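PDB 4AMM: DYNE8 from Micromonospora chersina, which forms the acyltransferase domain of an iterative enediyne polyketide synthase and probably transfers acyl building blocks onto the carrier protein during dynemicin biosynthesis. Local coordinates for residues P169-L177 and E302-T310; G88-V99 and A380-A390. All coordinates share one frame; numbering follows the deposited sequence.

Contact 1 and contact 2 lie about 21 Å apart between centres, and both belong to the acyltransferase domain. They meet along the parallel sheet: Val99, at the end of segment 88-99, begins strand 99-103, and its O lies 2.7 Å from Val170 N at the start of contact 1, probably a hydrogen bond. Beside it, Val170 CG1 packs 3.7 Å from Arg98 CZ. Contact 1 pairs two parallel strands and runs on to Ser176, whose GxSxG setting is consistent with a nucleophile elbow. In contact 2, segment 88-99 passes from strand 89-92 of the antiparallel sheet to Val99 in the parallel sheet, and helix 376-387 packs on it.

Contact 1. Residues P169-L177 and E302-T310; sequences PVGALGHSL and ERPVASTVT
Val170 O lies against the ring of Pro304, just ahead of the edge strand, 3.5 Å from Pro304 CG. Ala172 pairs in parallel with Val305 of the short, weakly bonded edge strand 305-306. Ala172 N donates to Pro304 O at 3.0 Å, and Ala172 O receives Ala306 N at 2.9 Å. The same oxygen also takes a CA-H...O contact from Val305 CA, 3.3 Å away. Leu173 points to the face opposite Ala172, the one it shares with Ala306, where its CB meets Ala306 CB at 4.2 Å. At Gly174 the chains part and a water fills in: it accepts from Gly174 N at 2.7 Å and can donate to Ala306 O. Gly174 O is instead gripped by Thr308 OG1 at 2.8 Å, the hydroxyl lying in the carbonyl plane. With chi1 at 66°, OG1 is held between the backbone N and the carbonyl carbon of Thr308, while CG2 rests 3.2 Å from the same Gly174 O. A valine here would probably leave Gly174 O without its hydroxyl donor and loosen the tie between the two chains just before Ser176. Ser176 OG bonds to His278 and Arg201, consistent with a catalytic serine. Strand 171-174 lies between edge strand 305-306 and strand 99-103; Trp185 of helix 178-185 touches Ala172 on one face, and helix 333-339 packs on Leu173 and Ala306 on the other.

Contact 2. Residues G88-V99 and A380-A390; sequences GLFLVVGGPLRV and AGTAALFAAGA
A helix laid parallel to a strand of the antiparallel sheet and closed by a Schellman motif makes this contact: helix 380-387 runs only 5° from the direction of strand 89-92, with axes 7.8 Å apart, and presents a row of alanines to it. Phe90 fills the middle. Its CG is turned anti to the carbonyl carbon (chi1 -53°), which lays the ring over the helix, and Ala384 CB makes a CH-pi contact over one face, 3.8 Å from the ring centroid and 16° off its normal. Ala383 CB approaches the same ring obliquely, and Phe90 CB touches Ala387 CB at 3.4 Å, a close contact. One step along the same side of the strand, Val92 CB rests 3.3 Å from Ala387 O. Past the helix, Gly389 takes a positive phi, which favours glycine, with Gly389 N and Ala390 N bonding back to Phe386 O and Leu385 O; a CB at Gly389 would probably clash with Pro96 CB. The loop after the strand, turned by the cis peptide before Pro96, then returns to the helix end: Leu97 N donates to Ala388 O at 2.9 Å, and a water 2.7 Å from Leu97 O can bridge it to Ala388 O. Val99 CG2 packs on Ala388 CB at 3.6 Å, while its CG1 meets Leu385 CD2, the two side chains crossing at about a right angle. In the antiparallel sheet, strand 89-92 lies between strands 52-58 and 81-84. Strand 344-347 of the parallel sheet touches both segments, with Leu344 on Phe90 and Ala384, and Val346 on Val99 and Leu385.

Contact 1. Residues P169-L177 and E302-T310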
loop_
_atom_site.group_PDB
_atom_site.type_symbol
_atom_site.label_atom_id
_atom_site.label_comp_id
_atom_site.label_asym_id
_atom_site.label_seq_id
_atom_site.Cartn_x
_atom_site.Cartn_y
_atom_site.Cartn_z
ATOM N N PRO A 169 -1.675 -13.394 5.141
ATOM C CA PRO A 169 -2.340 -12.181 5.659
ATOM C C PRO A 169 -3.772 -12.497 6.082
ATOM O O PRO A 169 -4.362 -13.500 5.635
ATOM C CB PRO A 169 -2.319 -11.209 4.449
ATOM C CG PRO A 169 -1.847 -11.946 3.340
ATOM C CD PRO A 169 -1.676 -13.425 3.649
ATOM N N VAL A 170 -4.309 -11.608 6.903
ATOM C CA VAL A 170 -5.702 -11.741 7.388
ATOM C C VAL A 170 -6.703 -11.214 6.359
ATOM O O VAL A 170 -7.904 -11.486 6.472
ATOM C CB VAL A 170 -5.917 -11.054 8.759
ATOM C CG1 VAL A 170 -5.028 -11.680 9.872
ATOM C CG2 VAL A 170 -5.690 -9.576 8.709
ATOM N N GLY A 171 -6.261 -10.364 5.406
ATOM C CA GLY A 171 -7.256 -9.774 4.497
ATOM C C GLY A 171 -6.533 -8.683 3.754
ATOM O O GLY A 171 -5.354 -8.467 3.980
ATOM N N ALA A 172 -7.267 -8.072 2.846
ATOM C CA ALA A 172 -6.644 -7.062 1.935
ATOM C C ALA A 172 -7.669 -5.994 1.711
ATOM O O ALA A 172 -8.849 -6.164 1.790
ATOM C CB ALA A 172 -6.265 -7.674 0.635
ATOM N N LEU A 173 -7.136 -4.841 1.288
ATOM C CA LEU A 173 -7.982 -3.798 0.665
ATOM C C LEU A 173 -7.223 -3.207 -0.494
ATOM O O LEU A 173 -5.977 -3.235 -0.538
ATOM C CB LEU A 173 -8.335 -2.696 1.667
ATOM C CG LEU A 173 -7.278 -1.781 2.152
ATOM C CD1 LEU A 173 -6.947 -0.633 1.081
ATOM C CD2 LEU A 173 -7.717 -1.136 3.507
ATOM N N GLY A 174 -7.982 -2.670 -1.439
ATOM C CA GLY A 174 -7.397 -1.976 -2.602
ATOM C C GLY A 174 -8.031 -0.607 -2.754
ATOM O O GLY A 174 -9.243 -0.455 -2.601
ATOM N N HIS A 175 -7.179 0.393 -3.033
ATOM C CA HIS A 175 -7.628 1.805 -3.246
ATOM C C HIS A 175 -7.974 2.009 -4.707
ATOM O O HIS A 175 -7.113 1.998 -5.566
ATOM C CB HIS A 175 -6.448 2.697 -2.844
ATOM C CG HIS A 175 -6.813 4.129 -2.552
ATOM N ND1 HIS A 175 -7.106 5.032 -3.580
ATOM C CD2 HIS A 175 -6.835 4.836 -1.383
ATOM C CE1 HIS A 175 -7.310 6.218 -3.019
ATOM N NE2 HIS A 175 -7.169 6.131 -1.702
ATOM N N SER A 176 -9.279 2.224 -4.952
ATOM C CA SER A 176 -9.750 2.511 -6.346
ATOM C C SER A 176 -9.252 1.358 -7.257
ATOM O O SER A 176 -9.726 0.184 -7.082
ATOM C CB SER A 176 -9.322 3.897 -6.791
ATOM O OG SER A 176 -9.995 4.071 -8.064
ATOM N N LEU A 177 -8.415 1.599 -8.238
ATOM C CA LEU A 177 -7.853 0.584 -9.093
ATOM C C LEU A 177 -7.382 -0.655 -8.322
ATOM O O LEU A 177 -7.493 -1.801 -8.808
ATOM C CB LEU A 177 -6.656 1.181 -9.887
ATOM C CG LEU A 177 -5.848 0.209 -10.734
ATOM C CD1 LEU A 177 -6.710 -0.415 -11.869
ATOM C CD2 LEU A 177 -4.642 0.938 -11.262
ATOM N N GLU A 302 -12.349 -15.731 -1.973
ATOM C CA GLU A 302 -12.090 -16.807 -0.994
ATOM C C GLU A 302 -11.315 -16.351 0.226
ATOM O O GLU A 302 -11.067 -17.121 1.182
ATOM C CB GLU A 302 -11.310 -17.950 -1.672
ATOM C CG GLU A 302 -11.902 -18.263 -3.099
ATOM C CD GLU A 302 -11.346 -19.531 -3.807
ATOM O OE1 GLU A 302 -10.264 -19.469 -4.470
ATOM O OE2 GLU A 302 -12.032 -20.590 -3.730
ATOM N N ARG A 303 -10.880 -15.092 0.210
ATOM C CA ARG A 303 -10.107 -14.468 1.306
ATOM C C ARG A 303 -10.782 -13.078 1.585
ATOM O O ARG A 303 -11.474 -12.546 0.678
ATOM C CB ARG A 303 -8.640 -14.274 0.912
ATOM C CG ARG A 303 -8.007 -15.491 0.240
ATOM C CD ARG A 303 -6.535 -15.247 0.095
ATOM N NE ARG A 303 -5.807 -16.253 -0.659
ATOM C CZ ARG A 303 -4.512 -16.560 -0.469
ATOM N NH1 ARG A 303 -3.790 -15.992 0.511
ATOM N NH2 ARG A 303 -3.943 -17.494 -1.227
ATOM N N PRO A 304 -10.630 -12.513 2.792
ATOM C CA PRO A 304 -11.364 -11.289 3.143
ATOM C C PRO A 304 -10.830 -10.061 2.368
ATOM O O PRO A 304 -9.625 -9.832 2.327
ATOM C CB PRO A 304 -11.096 -11.117 4.627
ATOM C CG PRO A 304 -10.905 -12.603 5.026
ATOM C CD PRO A 304 -10.033 -13.116 4.033
ATOM N N VAL A 305 -11.772 -9.332 1.800
ATOM C CA VAL A 305 -11.485 -8.052 1.099
ATOM C C VAL A 305 -12.326 -6.955 1.722
ATOM O O VAL A 305 -13.543 -7.080 1.748
ATOM C CB VAL A 305 -11.784 -8.192 -0.371
ATOM C CG1 VAL A 305 -11.453 -6.802 -1.072
ATOM C CG2 VAL A 305 -10.907 -9.217 -1.018
ATOM N N ALA A 306 -11.712 -5.903 2.309
ATOM C CA ALA A 306 -12.440 -4.751 2.826
ATOM C C ALA A 306 -12.577 -3.783 1.643
ATOM O O ALA A 306 -11.550 -3.317 1.140
ATOM C CB ALA A 306 -11.625 -4.107 3.951
ATOM N N SER A 307 -13.777 -3.565 1.170
ATOM C CA SER A 307 -14.012 -2.797 -0.063
ATOM C C SER A 307 -13.924 -1.301 0.248
ATOM O O SER A 307 -14.530 -0.764 1.142
ATOM C CB SER A 307 -15.394 -3.109 -0.537
ATOM O OG SER A 307 -15.695 -2.322 -1.736
ATOM N N THR A 308 -13.201 -0.632 -0.654
ATOM C CA THR A 308 -13.213 0.844 -0.696
ATOM C C THR A 308 -14.323 1.377 -1.591
ATOM O O THR A 308 -14.437 2.599 -1.789
ATOM C CB THR A 308 -11.871 1.454 -1.137
ATOM O OG1 THR A 308 -11.557 1.147 -2.489
ATOM C CG2 THR A 308 -10.766 1.018 -0.172
ATOM N N VAL A 309 -15.211 0.502 -2.053
ATOM C CA VAL A 309 -16.453 0.971 -2.730
ATOM C C VAL A 309 -17.586 1.035 -1.718
ATOM O O VAL A 309 -18.296 1.985 -1.577
ATOM C CB VAL A 309 -16.855 0.041 -3.892
ATOM C CG1 VAL A 309 -18.057 0.629 -4.641
ATOM C CG2 VAL A 309 -15.710 -0.136 -4.850
ATOM N N THR A 310 -17.723 -0.061 -0.946
ATOM C CA THR A 310 -18.821 -0.181 0.051
ATOM C C THR A 310 -18.413 0.193 1.425
ATOM O O THR A 310 -19.279 0.545 2.256
ATOM C CB THR A 310 -19.360 -1.587 0.114
ATOM O OG1 THR A 310 -18.337 -2.438 0.567
ATOM C CG2 THR A 310 -19.815 -2.070 -1.281
HETATM O O HOH W 1 -10.653 -3.191 -1.500
#

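Contact 2. Residues G88-V99 and A380-A390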
loop_
_atom_site.group_PDB
_atom_site.type_symbol
_atom_site.label_atom_id
_atom_site.label_comp_id
_atom_site.label_asym_id
_atom_site.label_seq_id
_atom_site.Cartn_x
_atom_site.Cartn_y
_atom_site.Cartn_z
ATOM N N GLY A 88 12.820 -0.120 8.444
ATOM C CA GLY A 88 12.898 -1.531 7.975
ATOM C C GLY A 88 13.350 -2.522 9.060
ATOM O O GLY A 88 14.058 -3.479 8.728
ATOM N N LEU A 89 12.942 -2.284 10.301
ATOM C CA LEU A 89 13.417 -3.043 11.437
ATOM C C LEU A 89 12.252 -3.584 12.157
ATOM O O LEU A 89 11.333 -2.854 12.515
ATOM C CB LEU A 89 14.208 -2.115 12.421
ATOM C CG LEU A 89 14.448 -2.805 13.753
ATOM C CD1 LEU A 89 15.261 -4.113 13.586
ATOM C CD2 LEU A 89 15.177 -1.778 14.651
ATOM N N PHE A 90 12.215 -4.939 12.341
ATOM C CA PHE A 90 11.054 -5.562 12.908
ATOM C C PHE A 90 11.470 -6.666 13.860
ATOM O O PHE A 90 12.351 -7.484 13.524
ATOM C CB PHE A 90 10.153 -6.156 11.844
ATOM C CG PHE A 90 9.773 -5.190 10.762
ATOM C CD1 PHE A 90 8.623 -4.349 10.912
ATOM C CD2 PHE A 90 10.533 -5.067 9.649
ATOM C CE1 PHE A 90 8.302 -3.451 9.913
ATOM C CE2 PHE A 90 10.206 -4.211 8.674
ATOM C CZ PHE A 90 9.093 -3.383 8.856
ATOM N N LEU A 91 10.927 -6.651 15.086
ATOM C CA LEU A 91 11.269 -7.648 16.144
ATOM C C LEU A 91 9.998 -8.044 16.792
ATOM O O LEU A 91 9.244 -7.184 17.286
ATOM C CB LEU A 91 12.240 -6.995 17.130
ATOM C CG LEU A 91 12.599 -7.757 18.394
ATOM C CD1 LEU A 91 11.481 -8.174 19.380
ATOM C CD2 LEU A 91 13.453 -8.881 18.230
ATOM N N VAL A 92 9.758 -9.368 16.864
ATOM C CA VAL A 92 8.500 -9.829 17.454
ATOM C C VAL A 92 8.789 -11.062 18.266
ATOM O O VAL A 92 9.322 -12.024 17.709
ATOM C CB VAL A 92 7.460 -10.154 16.343
ATOM C CG1 VAL A 92 6.206 -10.653 16.916
ATOM C CG2 VAL A 92 7.131 -8.920 15.516
ATOM N N VAL A 93 8.475 -10.984 19.571
ATOM C CA VAL A 93 8.514 -12.169 20.452
ATOM C C VAL A 93 7.038 -12.475 20.816
ATOM O O VAL A 93 6.301 -11.587 21.171
ATOM C CB VAL A 93 9.320 -11.829 21.732
ATOM C CG1 VAL A 93 9.297 -13.047 22.707
ATOM C CG2 VAL A 93 10.703 -11.451 21.397
ATOM N N GLY A 94 6.611 -13.708 20.644
ATOM C CA GLY A 94 5.219 -14.026 20.940
ATOM C C GLY A 94 4.246 -13.776 19.786
ATOM O O GLY A 94 3.063 -13.680 20.032
ATOM N N GLY A 95 4.717 -13.653 18.517
ATOM C CA GLY A 95 3.795 -13.548 17.321
ATOM C C GLY A 95 3.181 -14.914 17.075
ATOM O O GLY A 95 3.414 -15.896 17.901
ATOM N N PRO A 96 2.523 -15.092 15.960
ATOM C CA PRO A 96 2.421 -14.166 14.824
ATOM C C PRO A 96 1.526 -13.024 15.123
ATOM O O PRO A 96 0.705 -13.065 16.074
ATOM C CB PRO A 96 1.861 -15.027 13.724
ATOM C CG PRO A 96 1.025 -16.094 14.490
ATOM C CD PRO A 96 1.958 -16.414 15.625
ATOM N N LEU A 97 1.756 -11.910 14.415
ATOM C CA LEU A 97 0.857 -10.784 14.423
ATOM C C LEU A 97 -0.128 -10.893 13.257
ATOM O O LEU A 97 -0.012 -11.780 12.434
ATOM C CB LEU A 97 1.671 -9.495 14.219
ATOM C CG LEU A 97 2.801 -9.371 15.173
ATOM C CD1 LEU A 97 3.372 -7.995 15.056
ATOM C CD2 LEU A 97 2.358 -9.479 16.582
ATOM N N ARG A 98 -1.121 -10.041 13.230
ATOM C CA ARG A 98 -2.095 -10.000 12.129
ATOM C C ARG A 98 -1.558 -9.047 11.053
ATOM O O ARG A 98 -1.264 -7.882 11.379
ATOM C CB ARG A 98 -3.405 -9.431 12.619
ATOM C CG ARG A 98 -4.111 -10.464 13.518
ATOM C CD ARG A 98 -5.436 -9.890 14.113
ATOM N NE ARG A 98 -6.406 -9.681 13.079
ATOM C CZ ARG A 98 -7.227 -10.613 12.604
ATOM N NH1 ARG A 98 -7.186 -11.863 13.095
ATOM N NH2 ARG A 98 -8.099 -10.350 11.647
ATOM N N VAL A 99 -1.433 -9.559 9.815
ATOM C CA VAL A 99 -0.893 -8.738 8.692
ATOM C C VAL A 99 -1.952 -8.566 7.710
ATOM O O VAL A 99 -2.597 -9.513 7.263
ATOM C CB VAL A 99 0.344 -9.436 8.056
ATOM C CG1 VAL A 99 0.821 -8.598 6.859
ATOM C CG2 VAL A 99 1.489 -9.513 9.074
ATOM N N ALA A 380 12.465 -4.594 2.918
ATOM C CA ALA A 380 11.751 -4.181 4.111
ATOM C C ALA A 380 10.390 -4.873 4.265
ATOM O O ALA A 380 9.981 -5.246 5.348
ATOM C CB ALA A 380 11.604 -2.603 4.108
ATOM N N GLY A 381 9.656 -4.989 3.177
ATOM C CA GLY A 381 8.390 -5.675 3.158
ATOM C C GLY A 381 8.575 -7.148 3.485
ATOM O O GLY A 381 7.727 -7.680 4.213
ATOM N N THR A 382 9.626 -7.794 2.998
ATOM C CA THR A 382 9.787 -9.220 3.304
ATOM C C THR A 382 10.227 -9.347 4.745
ATOM O O THR A 382 9.799 -10.288 5.464
ATOM C CB THR A 382 10.777 -9.861 2.353
ATOM O OG1 THR A 382 10.294 -9.660 0.997
ATOM C CG2 THR A 382 10.837 -11.352 2.562
ATOM N N ALA A 383 11.045 -8.419 5.278
ATOM C CA ALA A 383 11.429 -8.454 6.701
ATOM C C ALA A 383 10.171 -8.311 7.537
ATOM O O ALA A 383 10.037 -9.042 8.570
ATOM C CB ALA A 383 12.394 -7.236 7.027
ATOM N N ALA A 384 9.226 -7.442 7.223
ATOM C CA ALA A 384 8.026 -7.257 7.952
ATOM C C ALA A 384 7.224 -8.575 7.945
ATOM O O ALA A 384 6.727 -9.000 9.014
ATOM C CB ALA A 384 7.154 -6.103 7.380
ATOM N N LEU A 385 7.032 -9.185 6.757
ATOM C CA LEU A 385 6.231 -10.444 6.678
ATOM C C LEU A 385 6.928 -11.462 7.549
ATOM O O LEU A 385 6.186 -12.277 8.210
ATOM C CB LEU A 385 6.215 -10.871 5.257
ATOM C CG LEU A 385 5.344 -9.990 4.309
ATOM C CD1 LEU A 385 5.533 -10.325 2.880
ATOM C CD2 LEU A 385 3.852 -10.179 4.621
ATOM N N PHE A 386 8.240 -11.594 7.522
ATOM C CA PHE A 386 8.912 -12.653 8.291
ATOM C C PHE A 386 8.777 -12.390 9.759
ATOM O O PHE A 386 8.366 -13.263 10.540
ATOM C CB PHE A 386 10.390 -12.798 7.854
ATOM C CG PHE A 386 11.138 -13.849 8.642
ATOM C CD1 PHE A 386 11.070 -15.180 8.198
ATOM C CD2 PHE A 386 11.809 -13.528 9.787
ATOM C CE1 PHE A 386 11.721 -16.178 8.936
ATOM C CE2 PHE A 386 12.438 -14.506 10.543
ATOM C CZ PHE A 386 12.423 -15.865 10.080
ATOM N N ALA A 387 9.083 -11.196 10.260
ATOM C CA ALA A 387 9.079 -10.941 11.700
ATOM C C ALA A 387 7.678 -11.096 12.216
ATOM O O ALA A 387 7.502 -11.593 13.353
ATOM C CB ALA A 387 9.658 -9.565 12.007
ATOM N N ALA A 388 6.658 -10.678 11.492
ATOM C CA ALA A 388 5.275 -10.757 11.928
ATOM C C ALA A 388 4.731 -12.172 11.833
ATOM O O ALA A 388 3.595 -12.417 12.272
ATOM C CB ALA A 388 4.393 -9.784 11.109
ATOM N N GLY A 389 5.519 -13.116 11.280
ATOM C CA GLY A 389 5.078 -14.505 11.235
ATOM C C GLY A 389 4.128 -14.757 10.112
ATOM O O GLY A 389 3.536 -15.872 10.115
ATOM N N ALA A 390 3.995 -13.874 9.121
ATOM C CA ALA A 390 3.102 -14.162 7.978
ATOM C C ALA A 390 3.802 -15.040 6.917
ATOM O O ALA A 390 3.095 -15.601 6.088
ATOM C CB ALA A 390 2.591 -12.875 7.349
HETATM O O HOH W 2 1.068 -13.285 10.444
#